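Local atomic coordinates of molinate hydrolase (Gulosibacter molinativorax, PDB entry 4UB9), a protein that hydrolyses the thiocarbamate herbicide molinate, probably at its thioester bond, as a zinc-binding member of the amidohydrolase family. Residues R198-A201 with D202-A206; M190-R193 with T194-R198; D102-M105 with M106-R109. All coordinates share one frame; numbering follows the deposited sequence.

Interaction 1 (R198-A201 with D202-A206)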
ATOM      1  N   ARG A 198       8.847 -12.135   8.783  1.00 29.01           N
ATOM      2  CA  ARG A 198       9.414 -11.327   9.844  1.00 31.77           C
ATOM      3  C   ARG A 198      10.746 -11.910  10.297  1.00 29.53           C
ATOM      4  O   ARG A 198      11.714 -11.178  10.542  1.00 29.67           O
ATOM      5  CB  ARG A 198       8.428 -11.231  10.988  1.00 36.96           C
ATOM      6  CG  ARG A 198       8.876 -10.390  12.170  1.00 54.28           C
ATOM      7  CD  ARG A 198       7.785 -10.418  13.244  1.00 61.40           C
ATOM      8  NE  ARG A 198       7.273 -11.753  13.620  1.00 81.27           N
ATOM      9  CZ  ARG A 198       7.966 -12.773  14.157  1.00 90.67           C
ATOM     10  NH1 ARG A 198       9.281 -12.697  14.392  1.00 91.30           N
ATOM     11  NH2 ARG A 198       7.325 -13.906  14.439  1.00 91.91           N
ATOM     12  N   THR A 199      10.820 -13.230  10.358  1.00 29.84           N
ATOM     13  CA  THR A 199      12.044 -13.888  10.828  1.00 29.24           C
ATOM     14  C   THR A 199      13.238 -13.522   9.938  1.00 31.07           C
ATOM     15  O   THR A 199      14.315 -13.157  10.437  1.00 31.07           O
ATOM     16  CB  THR A 199      11.878 -15.412  10.813  1.00 31.62           C
ATOM     17  OG1 THR A 199      10.784 -15.768  11.652  1.00 37.61           O
ATOM     18  CG2 THR A 199      13.146 -16.077  11.322  1.00 32.24           C
ATOM     19  N   PHE A 200      13.040 -13.588   8.619  1.00 31.47           N
ATOM     20  CA  PHE A 200      14.136 -13.266   7.672  1.00 30.23           C
ATOM     21  C   PHE A 200      14.465 -11.776   7.721  1.00 27.28           C
ATOM     22  O   PHE A 200      15.607 -11.392   7.779  1.00 30.06           O
ATOM     23  CB  PHE A 200      13.765 -13.669   6.250  1.00 31.02           C
ATOM     24  CG  PHE A 200      14.851 -13.403   5.231  1.00 28.61           C
ATOM     25  CD1 PHE A 200      16.133 -13.882   5.417  1.00 31.24           C
ATOM     26  CD2 PHE A 200      14.584 -12.677   4.107  1.00 29.98           C
ATOM     27  CE1 PHE A 200      17.135 -13.617   4.504  1.00 33.52           C
ATOM     28  CE2 PHE A 200      15.569 -12.418   3.174  1.00 30.51           C
ATOM     29  CZ  PHE A 200      16.842 -12.898   3.366  1.00 32.62           C
ATOM     30  N   ALA A 201      13.439 -10.943   7.748  1.00 28.98           N
ATOM     31  CA  ALA A 201      13.642  -9.495   7.835  1.00 29.54           C
ATOM     32  C   ALA A 201      14.421  -9.108   9.093  1.00 31.68           C
ATOM     33  O   ALA A 201      15.341  -8.306   9.041  1.00 33.74           O
ATOM     34  CB  ALA A 201      12.327  -8.764   7.799  1.00 29.73           C
ATOM     35  N   ASP A 202      14.100  -9.746  10.212  1.00 30.26           N
ATOM     36  CA  ASP A 202      14.806  -9.459  11.477  1.00 30.54           C
ATOM     37  C   ASP A 202      16.237  -9.917  11.430  1.00 28.28           C
ATOM     38  O   ASP A 202      17.149  -9.276  11.944  1.00 33.31           O
ATOM     39  CB  ASP A 202      14.093 -10.108  12.696  1.00 31.03           C
ATOM     40  CG  ASP A 202      12.802  -9.421  13.054  1.00 32.26           C
ATOM     41  OD1 ASP A 202      12.511  -8.307  12.561  1.00 35.29           O
ATOM     42  OD2 ASP A 202      12.011 -10.003  13.818  1.00 40.18           O
ATOM     43  N   ARG A 203      16.448 -11.071  10.853  1.00 30.80           N
ATOM     44  CA  ARG A 203      17.822 -11.618  10.784  1.00 31.30           C
ATOM     45  C   ARG A 203      18.718 -10.714   9.923  1.00 29.71           C
ATOM     46  O   ARG A 203      19.872 -10.481  10.237  1.00 30.77           O
ATOM     47  CB  ARG A 203      17.793 -13.062  10.248  1.00 32.71           C
ATOM     48  CG  ARG A 203      19.180 -13.707  10.147  1.00 32.56           C
ATOM     49  CD  ARG A 203      19.099 -15.188   9.977  1.00 30.23           C
ATOM     50  NE  ARG A 203      18.659 -15.589   8.635  1.00 33.46           N
ATOM     51  CZ  ARG A 203      17.497 -16.179   8.334  1.00 31.04           C
ATOM     52  NH1 ARG A 203      16.541 -16.359   9.239  1.00 28.35           N
ATOM     53  NH2 ARG A 203      17.252 -16.554   7.081  1.00 31.32           N
ATOM     54  N   MET A 204      18.146 -10.173   8.858  1.00 30.49           N
ATOM     55  CA  MET A 204      18.894  -9.281   7.973  1.00 32.52           C
ATOM     56  C   MET A 204      19.135  -7.937   8.624  1.00 34.53           C
ATOM     57  O   MET A 204      20.254  -7.403   8.587  1.00 36.21           O
ATOM     58  CB  MET A 204      18.163  -9.059   6.646  1.00 32.94           C
ATOM     59  CG  MET A 204      18.050 -10.293   5.769  1.00 35.95           C
ATOM     60  SD  MET A 204      19.639 -10.959   5.209  1.00 35.74           S
ATOM     61  CE  MET A 204      19.962 -12.236   6.417  1.00 35.37           C
ATOM     62  N   ASP A 205      18.100  -7.366   9.215  1.00 29.17           N
ATOM     63  CA  ASP A 205      18.310  -6.110   9.950  1.00 31.31           C
ATOM     64  C   ASP A 205      19.409  -6.259  11.018  1.00 32.13           C
ATOM     65  O   ASP A 205      20.236  -5.357  11.208  1.00 32.55           O
ATOM     66  CB  ASP A 205      17.013  -5.624  10.591  1.00 32.00           C
ATOM     67  CG  ASP A 205      16.078  -4.966   9.542  1.00 37.40           C
ATOM     68  OD1 ASP A 205      16.565  -4.677   8.415  1.00 36.60           O
ATOM     69  OD2 ASP A 205      14.884  -4.717   9.841  1.00 36.13           O
ATOM     70  N   ALA A 206      19.408  -7.379  11.734  1.00 28.19           N
ATOM     71  CA  ALA A 206      20.406  -7.569  12.823  1.00 29.94           C
ATOM     72  C   ALA A 206      21.825  -7.657  12.300  1.00 28.81           C
ATOM     73  O   ALA A 206      22.749  -7.104  12.889  1.00 30.04           O
ATOM     74  CB  ALA A 206      20.082  -8.792  13.635  1.00 29.09           C
TER
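The Phe200 ring has Met204 over one face, the Arg203 guanidinium at its edge, and a cation-pi contact with Arg117 of the second subunit. Met204 CG sits 3.9 Å from the ring centroid, a CH-pi contact displaced toward the rim; SD lies obliquely, a Met-aromatic contact. Arg203 NH2 comes to 3.3 Å from Phe200 CD1, its guanidinium turned 56° from the ring plane and with Phe200 CA over one face. With Phe200 CG anti to the backbone N (chi1 -178°), the ring swings outward, leaning toward the next turn and these partners. Cutting the ring back to an alanine is likely to leave Met204 without an aromatic face and Arg117 of that subunit without its cation-pi partner. Arg203 NE forms a salt bridge with Glu119, and NH1 another with Asp380 of the second subunit. Asp202 OD2 lies at the Arg198 guanidinium edge, with a long 3.9 Å salt bridge to NH1; OD1 pairs instead with Arg193. Regular backbone bonds (Asp205 N to Ala201 O, 2.9 Å) with i to i+3 and i to i+4 side-chain pairs mark an alpha-helix, here the first turns of helix 198-209, set against the second subunit.

Interaction 2 (M190-R193 with T194-R198)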
ATOM      1  N   MET A 190       6.617   1.004  -1.440  1.00 33.04           N
ATOM      2  CA  MET A 190       7.531  -0.113  -1.313  1.00 32.32           C
ATOM      3  C   MET A 190       7.823  -0.439   0.139  1.00 29.61           C
ATOM      4  O   MET A 190       8.609   0.235   0.802  1.00 32.44           O
ATOM      5  CB  MET A 190       8.849   0.193  -1.960  1.00 33.71           C
ATOM      6  CG  MET A 190       8.754   0.439  -3.437  1.00 37.89           C
ATOM      7  SD  MET A 190      10.422   0.571  -4.124  1.00 42.09           S
ATOM      8  CE  MET A 190       9.882   1.225  -5.717  1.00 42.09           C
ATOM      9  N   GLN A 191       7.247  -1.525   0.615  1.00 28.61           N
ATOM     10  CA  GLN A 191       7.380  -1.918   2.003  1.00 28.45           C
ATOM     11  C   GLN A 191       7.656  -3.405   2.065  1.00 25.70           C
ATOM     12  O   GLN A 191       6.735  -4.241   2.198  1.00 25.32           O
ATOM     13  CB  GLN A 191       6.090  -1.563   2.767  1.00 30.11           C
ATOM     14  CG  GLN A 191       5.787  -0.072   2.837  1.00 30.72           C
ATOM     15  CD  GLN A 191       4.443   0.273   3.498  1.00 30.54           C
ATOM     16  OE1 GLN A 191       3.778   1.256   3.127  1.00 30.11           O
ATOM     17  NE2 GLN A 191       4.006  -0.569   4.381  1.00 35.91           N
ATOM     18  N   ALA A 192       8.916  -3.726   1.994  1.00 23.81           N
ATOM     19  CA  ALA A 192       9.329  -5.124   1.908  1.00 27.90           C
ATOM     20  C   ALA A 192       8.763  -6.030   2.990  1.00 31.20           C
ATOM     21  O   ALA A 192       8.399  -7.190   2.728  1.00 34.92           O
ATOM     22  CB  ALA A 192      10.816  -5.203   1.916  1.00 28.87           C
ATOM     23  N   ARG A 193       8.651  -5.512   4.210  1.00 33.79           N
ATOM     24  CA  ARG A 193       8.137  -6.303   5.354  1.00 32.85           C
ATOM     25  C   ARG A 193       6.737  -6.814   5.153  1.00 30.69           C
ATOM     26  O   ARG A 193       6.359  -7.800   5.736  1.00 32.35           O
ATOM     27  CB  ARG A 193       8.214  -5.536   6.675  1.00 37.19           C
ATOM     28  CG  ARG A 193       9.491  -5.865   7.442  1.00 39.49           C
ATOM     29  CD  ARG A 193       9.624  -5.147   8.780  1.00 41.85           C
ATOM     30  NE  ARG A 193      10.988  -5.298   9.327  1.00 39.10           N
ATOM     31  CZ  ARG A 193      11.391  -6.269  10.143  1.00 39.79           C
ATOM     32  NH1 ARG A 193      10.554  -7.235  10.566  1.00 43.64           N
ATOM     33  NH2 ARG A 193      12.650  -6.289  10.544  1.00 39.68           N
ATOM     34  N   THR A 194       5.947  -6.143   4.325  1.00 29.12           N
ATOM     35  CA  THR A 194       4.598  -6.614   4.068  1.00 25.33           C
ATOM     36  C   THR A 194       4.529  -7.957   3.313  1.00 26.09           C
ATOM     37  O   THR A 194       3.499  -8.582   3.279  1.00 25.83           O
ATOM     38  CB  THR A 194       3.763  -5.576   3.282  1.00 28.18           C
ATOM     39  OG1 THR A 194       4.318  -5.357   1.978  1.00 25.84           O
ATOM     40  CG2 THR A 194       3.690  -4.238   4.052  1.00 26.89           C
ATOM     41  N   VAL A 195       5.608  -8.357   2.653  1.00 26.67           N
ATOM     42  CA  VAL A 195       5.566  -9.548   1.817  1.00 25.66           C
ATOM     43  C   VAL A 195       6.674 -10.537   2.059  1.00 28.31           C
ATOM     44  O   VAL A 195       6.880 -11.442   1.265  1.00 30.57           O
ATOM     45  CB  VAL A 195       5.579  -9.193   0.313  1.00 27.18           C
ATOM     46  CG1 VAL A 195       4.409  -8.310  -0.049  1.00 29.85           C
ATOM     47  CG2 VAL A 195       6.853  -8.467  -0.075  1.00 28.62           C
ATOM     48  N   MET A 196       7.415 -10.354   3.134  1.00 31.64           N
ATOM     49  CA  MET A 196       8.493 -11.265   3.486  1.00 31.02           C
ATOM     50  C   MET A 196       8.280 -11.740   4.935  1.00 31.36           C
ATOM     51  O   MET A 196       7.492 -11.152   5.664  1.00 32.42           O
ATOM     52  CB  MET A 196       9.844 -10.583   3.376  1.00 30.01           C
ATOM     53  CG  MET A 196      10.066  -9.520   4.434  1.00 28.50           C
ATOM     54  SD  MET A 196      11.465  -8.422   4.117  1.00 31.26           S
ATOM     55  CE  MET A 196      12.794  -9.613   4.175  1.00 33.78           C
ATOM     56  N   SER A 197       8.959 -12.817   5.317  1.00 27.32           N
ATOM     57  CA  SER A 197       8.842 -13.300   6.659  1.00 31.76           C
ATOM     58  C   SER A 197       9.464 -12.278   7.621  1.00 32.99           C
ATOM     59  O   SER A 197      10.499 -11.676   7.318  1.00 32.88           O
ATOM     60  CB  SER A 197       9.510 -14.672   6.850  1.00 31.02           C
ATOM     61  OG  SER A 197      10.902 -14.609   6.615  1.00 33.63           O
ATOM     62  N   ARG A 198       8.847 -12.135   8.783  1.00 29.01           N
ATOM     63  CA  ARG A 198       9.414 -11.327   9.844  1.00 31.77           C
ATOM     64  C   ARG A 198      10.746 -11.910  10.297  1.00 29.53           C
ATOM     65  O   ARG A 198      11.714 -11.178  10.542  1.00 29.67           O
ATOM     66  CB  ARG A 198       8.428 -11.231  10.988  1.00 36.96           C
ATOM     67  CG  ARG A 198       8.876 -10.390  12.170  1.00 54.28           C
ATOM     68  CD  ARG A 198       7.785 -10.418  13.244  1.00 61.40           C
ATOM     69  NE  ARG A 198       7.273 -11.753  13.620  1.00 81.27           N
ATOM     70  CZ  ARG A 198       7.966 -12.773  14.157  1.00 90.67           C
ATOM     71  NH1 ARG A 198       9.281 -12.697  14.392  1.00 91.30           N
ATOM     72  NH2 ARG A 198       7.325 -13.906  14.439  1.00 91.91           N
TER
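Two overlapping type I beta-turns, 191-194 and 192-195, in the loop leading into helix 198-209 bring Thr194 back onto Gln191, with the Met196 side chain lying against Ala192. Thr194 uses both its hydroxyl and its backbone N-H on one acceptor, Gln191 O. The OG1 bond is 2.7 Å and lies in the carbonyl plane, whereas Thr194 N, 3.0 Å from Gln191 O, approaches from above that plane. Thr194 OG1 stands between its own backbone N and carbonyl carbon (chi1 64°), which turns the hydroxyl back to Gln191 and leaves CG2 3.8 Å from Gln191 CB. One residue on, Val195 N donates to Ala192 O at 3.0 Å. Met196 CG passes 3.3 Å from that same Ala192 O, and its SD lies 4.0 Å from Ala192 CB. Arg193 presents the edge of its guanidinium to Arg198 CG, 3.9 Å from NH1. Its NE donates to Phe181 O. Ser197, the helix N-cap, accepts from Phe200 N through OG. Two donors on Gln191 O fix both backbone and hydroxyl of Thr194; Asp202 and Asp205, salt-bridged to Arg193 NH2, probably offset its charge, and Asp202, which also reaches Arg198, would ease the like charges.

Interaction 3 (D102-M105 with M106-R109)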
ATOM      1  N   ASP A 102      24.983  -4.168  -1.971  1.00 40.44           N
ATOM      2  CA  ASP A 102      24.456  -2.991  -2.692  1.00 37.00           C
ATOM      3  C   ASP A 102      23.315  -2.288  -1.983  1.00 34.57           C
ATOM      4  O   ASP A 102      22.150  -2.617  -2.128  1.00 33.99           O
ATOM      5  CB  ASP A 102      24.000  -3.384  -4.102  1.00 44.29           C
ATOM      6  CG  ASP A 102      23.697  -2.182  -4.977  1.00 46.10           C
ATOM      7  OD1 ASP A 102      23.479  -1.050  -4.456  1.00 50.57           O
ATOM      8  OD2 ASP A 102      23.746  -2.366  -6.201  1.00 53.73           O
ATOM      9  N   GLY A 103      23.656  -1.251  -1.254  1.00 34.50           N
ATOM     10  CA  GLY A 103      22.682  -0.554  -0.419  1.00 31.85           C
ATOM     11  C   GLY A 103      21.725   0.345  -1.161  1.00 37.03           C
ATOM     12  O   GLY A 103      20.552   0.512  -0.749  1.00 38.32           O
ATOM     13  N   ILE A 104      22.205   0.961  -2.233  1.00 36.65           N
ATOM     14  CA  ILE A 104      21.343   1.857  -3.033  1.00 39.87           C
ATOM     15  C   ILE A 104      20.204   1.039  -3.599  1.00 37.19           C
ATOM     16  O   ILE A 104      19.046   1.450  -3.566  1.00 39.68           O
ATOM     17  CB  ILE A 104      22.115   2.551  -4.181  1.00 41.27           C
ATOM     18  CG1 ILE A 104      23.004   3.630  -3.587  1.00 43.07           C
ATOM     19  CG2 ILE A 104      21.173   3.137  -5.223  1.00 40.43           C
ATOM     20  CD1 ILE A 104      22.286   4.887  -3.154  1.00 43.57           C
ATOM     21  N   MET A 105      20.532  -0.136  -4.101  1.00 37.26           N
ATOM     22  CA  MET A 105      19.495  -1.081  -4.564  1.00 36.21           C
ATOM     23  C   MET A 105      18.438  -1.292  -3.504  1.00 32.17           C
ATOM     24  O   MET A 105      17.253  -1.204  -3.754  1.00 32.43           O
ATOM     25  CB  MET A 105      20.110  -2.416  -4.928  1.00 35.01           C
ATOM     26  CG  MET A 105      19.171  -3.353  -5.702  1.00 43.76           C
ATOM     27  SD  MET A 105      20.029  -4.929  -5.972  1.00 49.00           S
ATOM     28  CE  MET A 105      19.906  -5.466  -4.268  1.00 49.33           C
ATOM     29  N   MET A 106      18.881  -1.569  -2.299  1.00 34.24           N
ATOM     30  CA  MET A 106      17.941  -1.860  -1.186  1.00 36.14           C
ATOM     31  C   MET A 106      17.038  -0.700  -0.814  1.00 33.98           C
ATOM     32  O   MET A 106      16.064  -0.884  -0.144  1.00 29.73           O
ATOM     33  CB  MET A 106      18.705  -2.342   0.033  1.00 38.22           C
ATOM     34  CG  MET A 106      19.292  -3.722  -0.196  1.00 39.69           C
ATOM     35  SD  MET A 106      20.417  -4.051   1.141  1.00 50.92           S
ATOM     36  CE  MET A 106      21.634  -5.057   0.341  1.00 51.96           C
ATOM     37  N   MET A 107      17.345   0.504  -1.278  1.00 37.50           N
ATOM     38  CA  MET A 107      16.432   1.641  -1.076  1.00 40.31           C
ATOM     39  C   MET A 107      15.245   1.643  -2.015  1.00 39.22           C
ATOM     40  O   MET A 107      14.351   2.504  -1.913  1.00 42.34           O
ATOM     41  CB  MET A 107      17.172   2.965  -1.231  1.00 43.98           C
ATOM     42  CG  MET A 107      18.276   3.165  -0.198  1.00 49.25           C
ATOM     43  SD  MET A 107      18.773   4.898  -0.041  1.00 55.78           S
ATOM     44  CE  MET A 107      19.257   5.217  -1.707  1.00 71.39           C
ATOM     45  N   GLY A 108      15.223   0.670  -2.905  1.00 38.57           N
ATOM     46  CA  GLY A 108      14.090   0.464  -3.800  1.00 38.30           C
ATOM     47  C   GLY A 108      13.761  -0.995  -3.871  1.00 36.31           C
ATOM     48  O   GLY A 108      13.694  -1.653  -2.870  1.00 42.44           O
ATOM     49  N   ARG A 109      13.584  -1.503  -5.083  1.00 37.58           N
ATOM     50  CA  ARG A 109      13.280  -2.906  -5.319  1.00 35.60           C
ATOM     51  C   ARG A 109      14.526  -3.759  -5.248  1.00 36.50           C
ATOM     52  O   ARG A 109      15.591  -3.299  -5.599  1.00 35.63           O
ATOM     53  CB  ARG A 109      12.720  -3.121  -6.704  1.00 33.14           C
ATOM     54  CG  ARG A 109      11.581  -2.239  -7.059  1.00 34.84           C
ATOM     55  CD  ARG A 109      11.249  -2.273  -8.551  1.00 38.07           C
ATOM     56  NE  ARG A 109      10.071  -1.451  -8.732  1.00 44.14           N
ATOM     57  CZ  ARG A 109       8.833  -1.924  -8.653  1.00 50.35           C
ATOM     58  NH1 ARG A 109       8.623  -3.222  -8.468  1.00 60.42           N
ATOM     59  NH2 ARG A 109       7.784  -1.096  -8.742  1.00 51.45           N
TER
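Met107 folds its side chain back over the preceding turn to end against Ile104. Its CB lies 3.4 Å from Ile104 O, and CG comes to 3.5 Å from Gly103 O, so the root of the chain rests on two successive carbonyls. From there the chain runs out through SD and bends at its last torsion (chi3 -58°), which brings CE to 3.4 Å from Ile104 CD1, methyl to methyl and tighter than usual van der Waals contact. This side chain lies about 7 Å from the bound zinc ion. Met106 takes another course: its CG and CE both pack against Asp102 O, CE at 3.5 Å. Asp102 caps the start of this short helix, its OD1 accepting from Met105 N at 3.1 Å along a nearly straight N-H...O line of 175°, although the donor stands well above the carboxylate plane. The other oxygen, OD2, is bonded to Thr377. Bonding along the turn is loose at first: Met106 N reaches Asp102 O only weakly, and Met107 N divides itself between a weak bond to Gly103 O and a shorter one, 3.0 Å, to Ile104 O. Gly108 N then meets Met105 O at 2.9 Å, an i to i+3 closure that tightens the turn where the helix gives way to loop. Helix 103-106 follows strand 97-98 and leads into helix 111-118, against whose Tyr114 both Met105 and Met106 pack, while Met105 also touches Ile381 of helix 379-383.

How the interactions relate
Along the chain interaction 3 comes first, on helix 103-106 and the loop after it; interaction 2 follows in the loop beyond strand 174-175, and interaction 1 takes over in helix 198-209, with Arg198 common to both. Interactions 1 and 2 have centres 10 Å apart and are joined by ion pairs of Arg193 and by Ala201 packing on Met196. Interaction 2 meets interaction 3 through Met190 SD, which packs on Gly108; interactions 1 and 3 do not touch, their centres about 16 Å apart. Interactions 1 and 2 both touch the second subunit, and Arg109 of interaction 3 bonds to Arg193 O and Met196 O of that subunit, so all three meet the subunit interface.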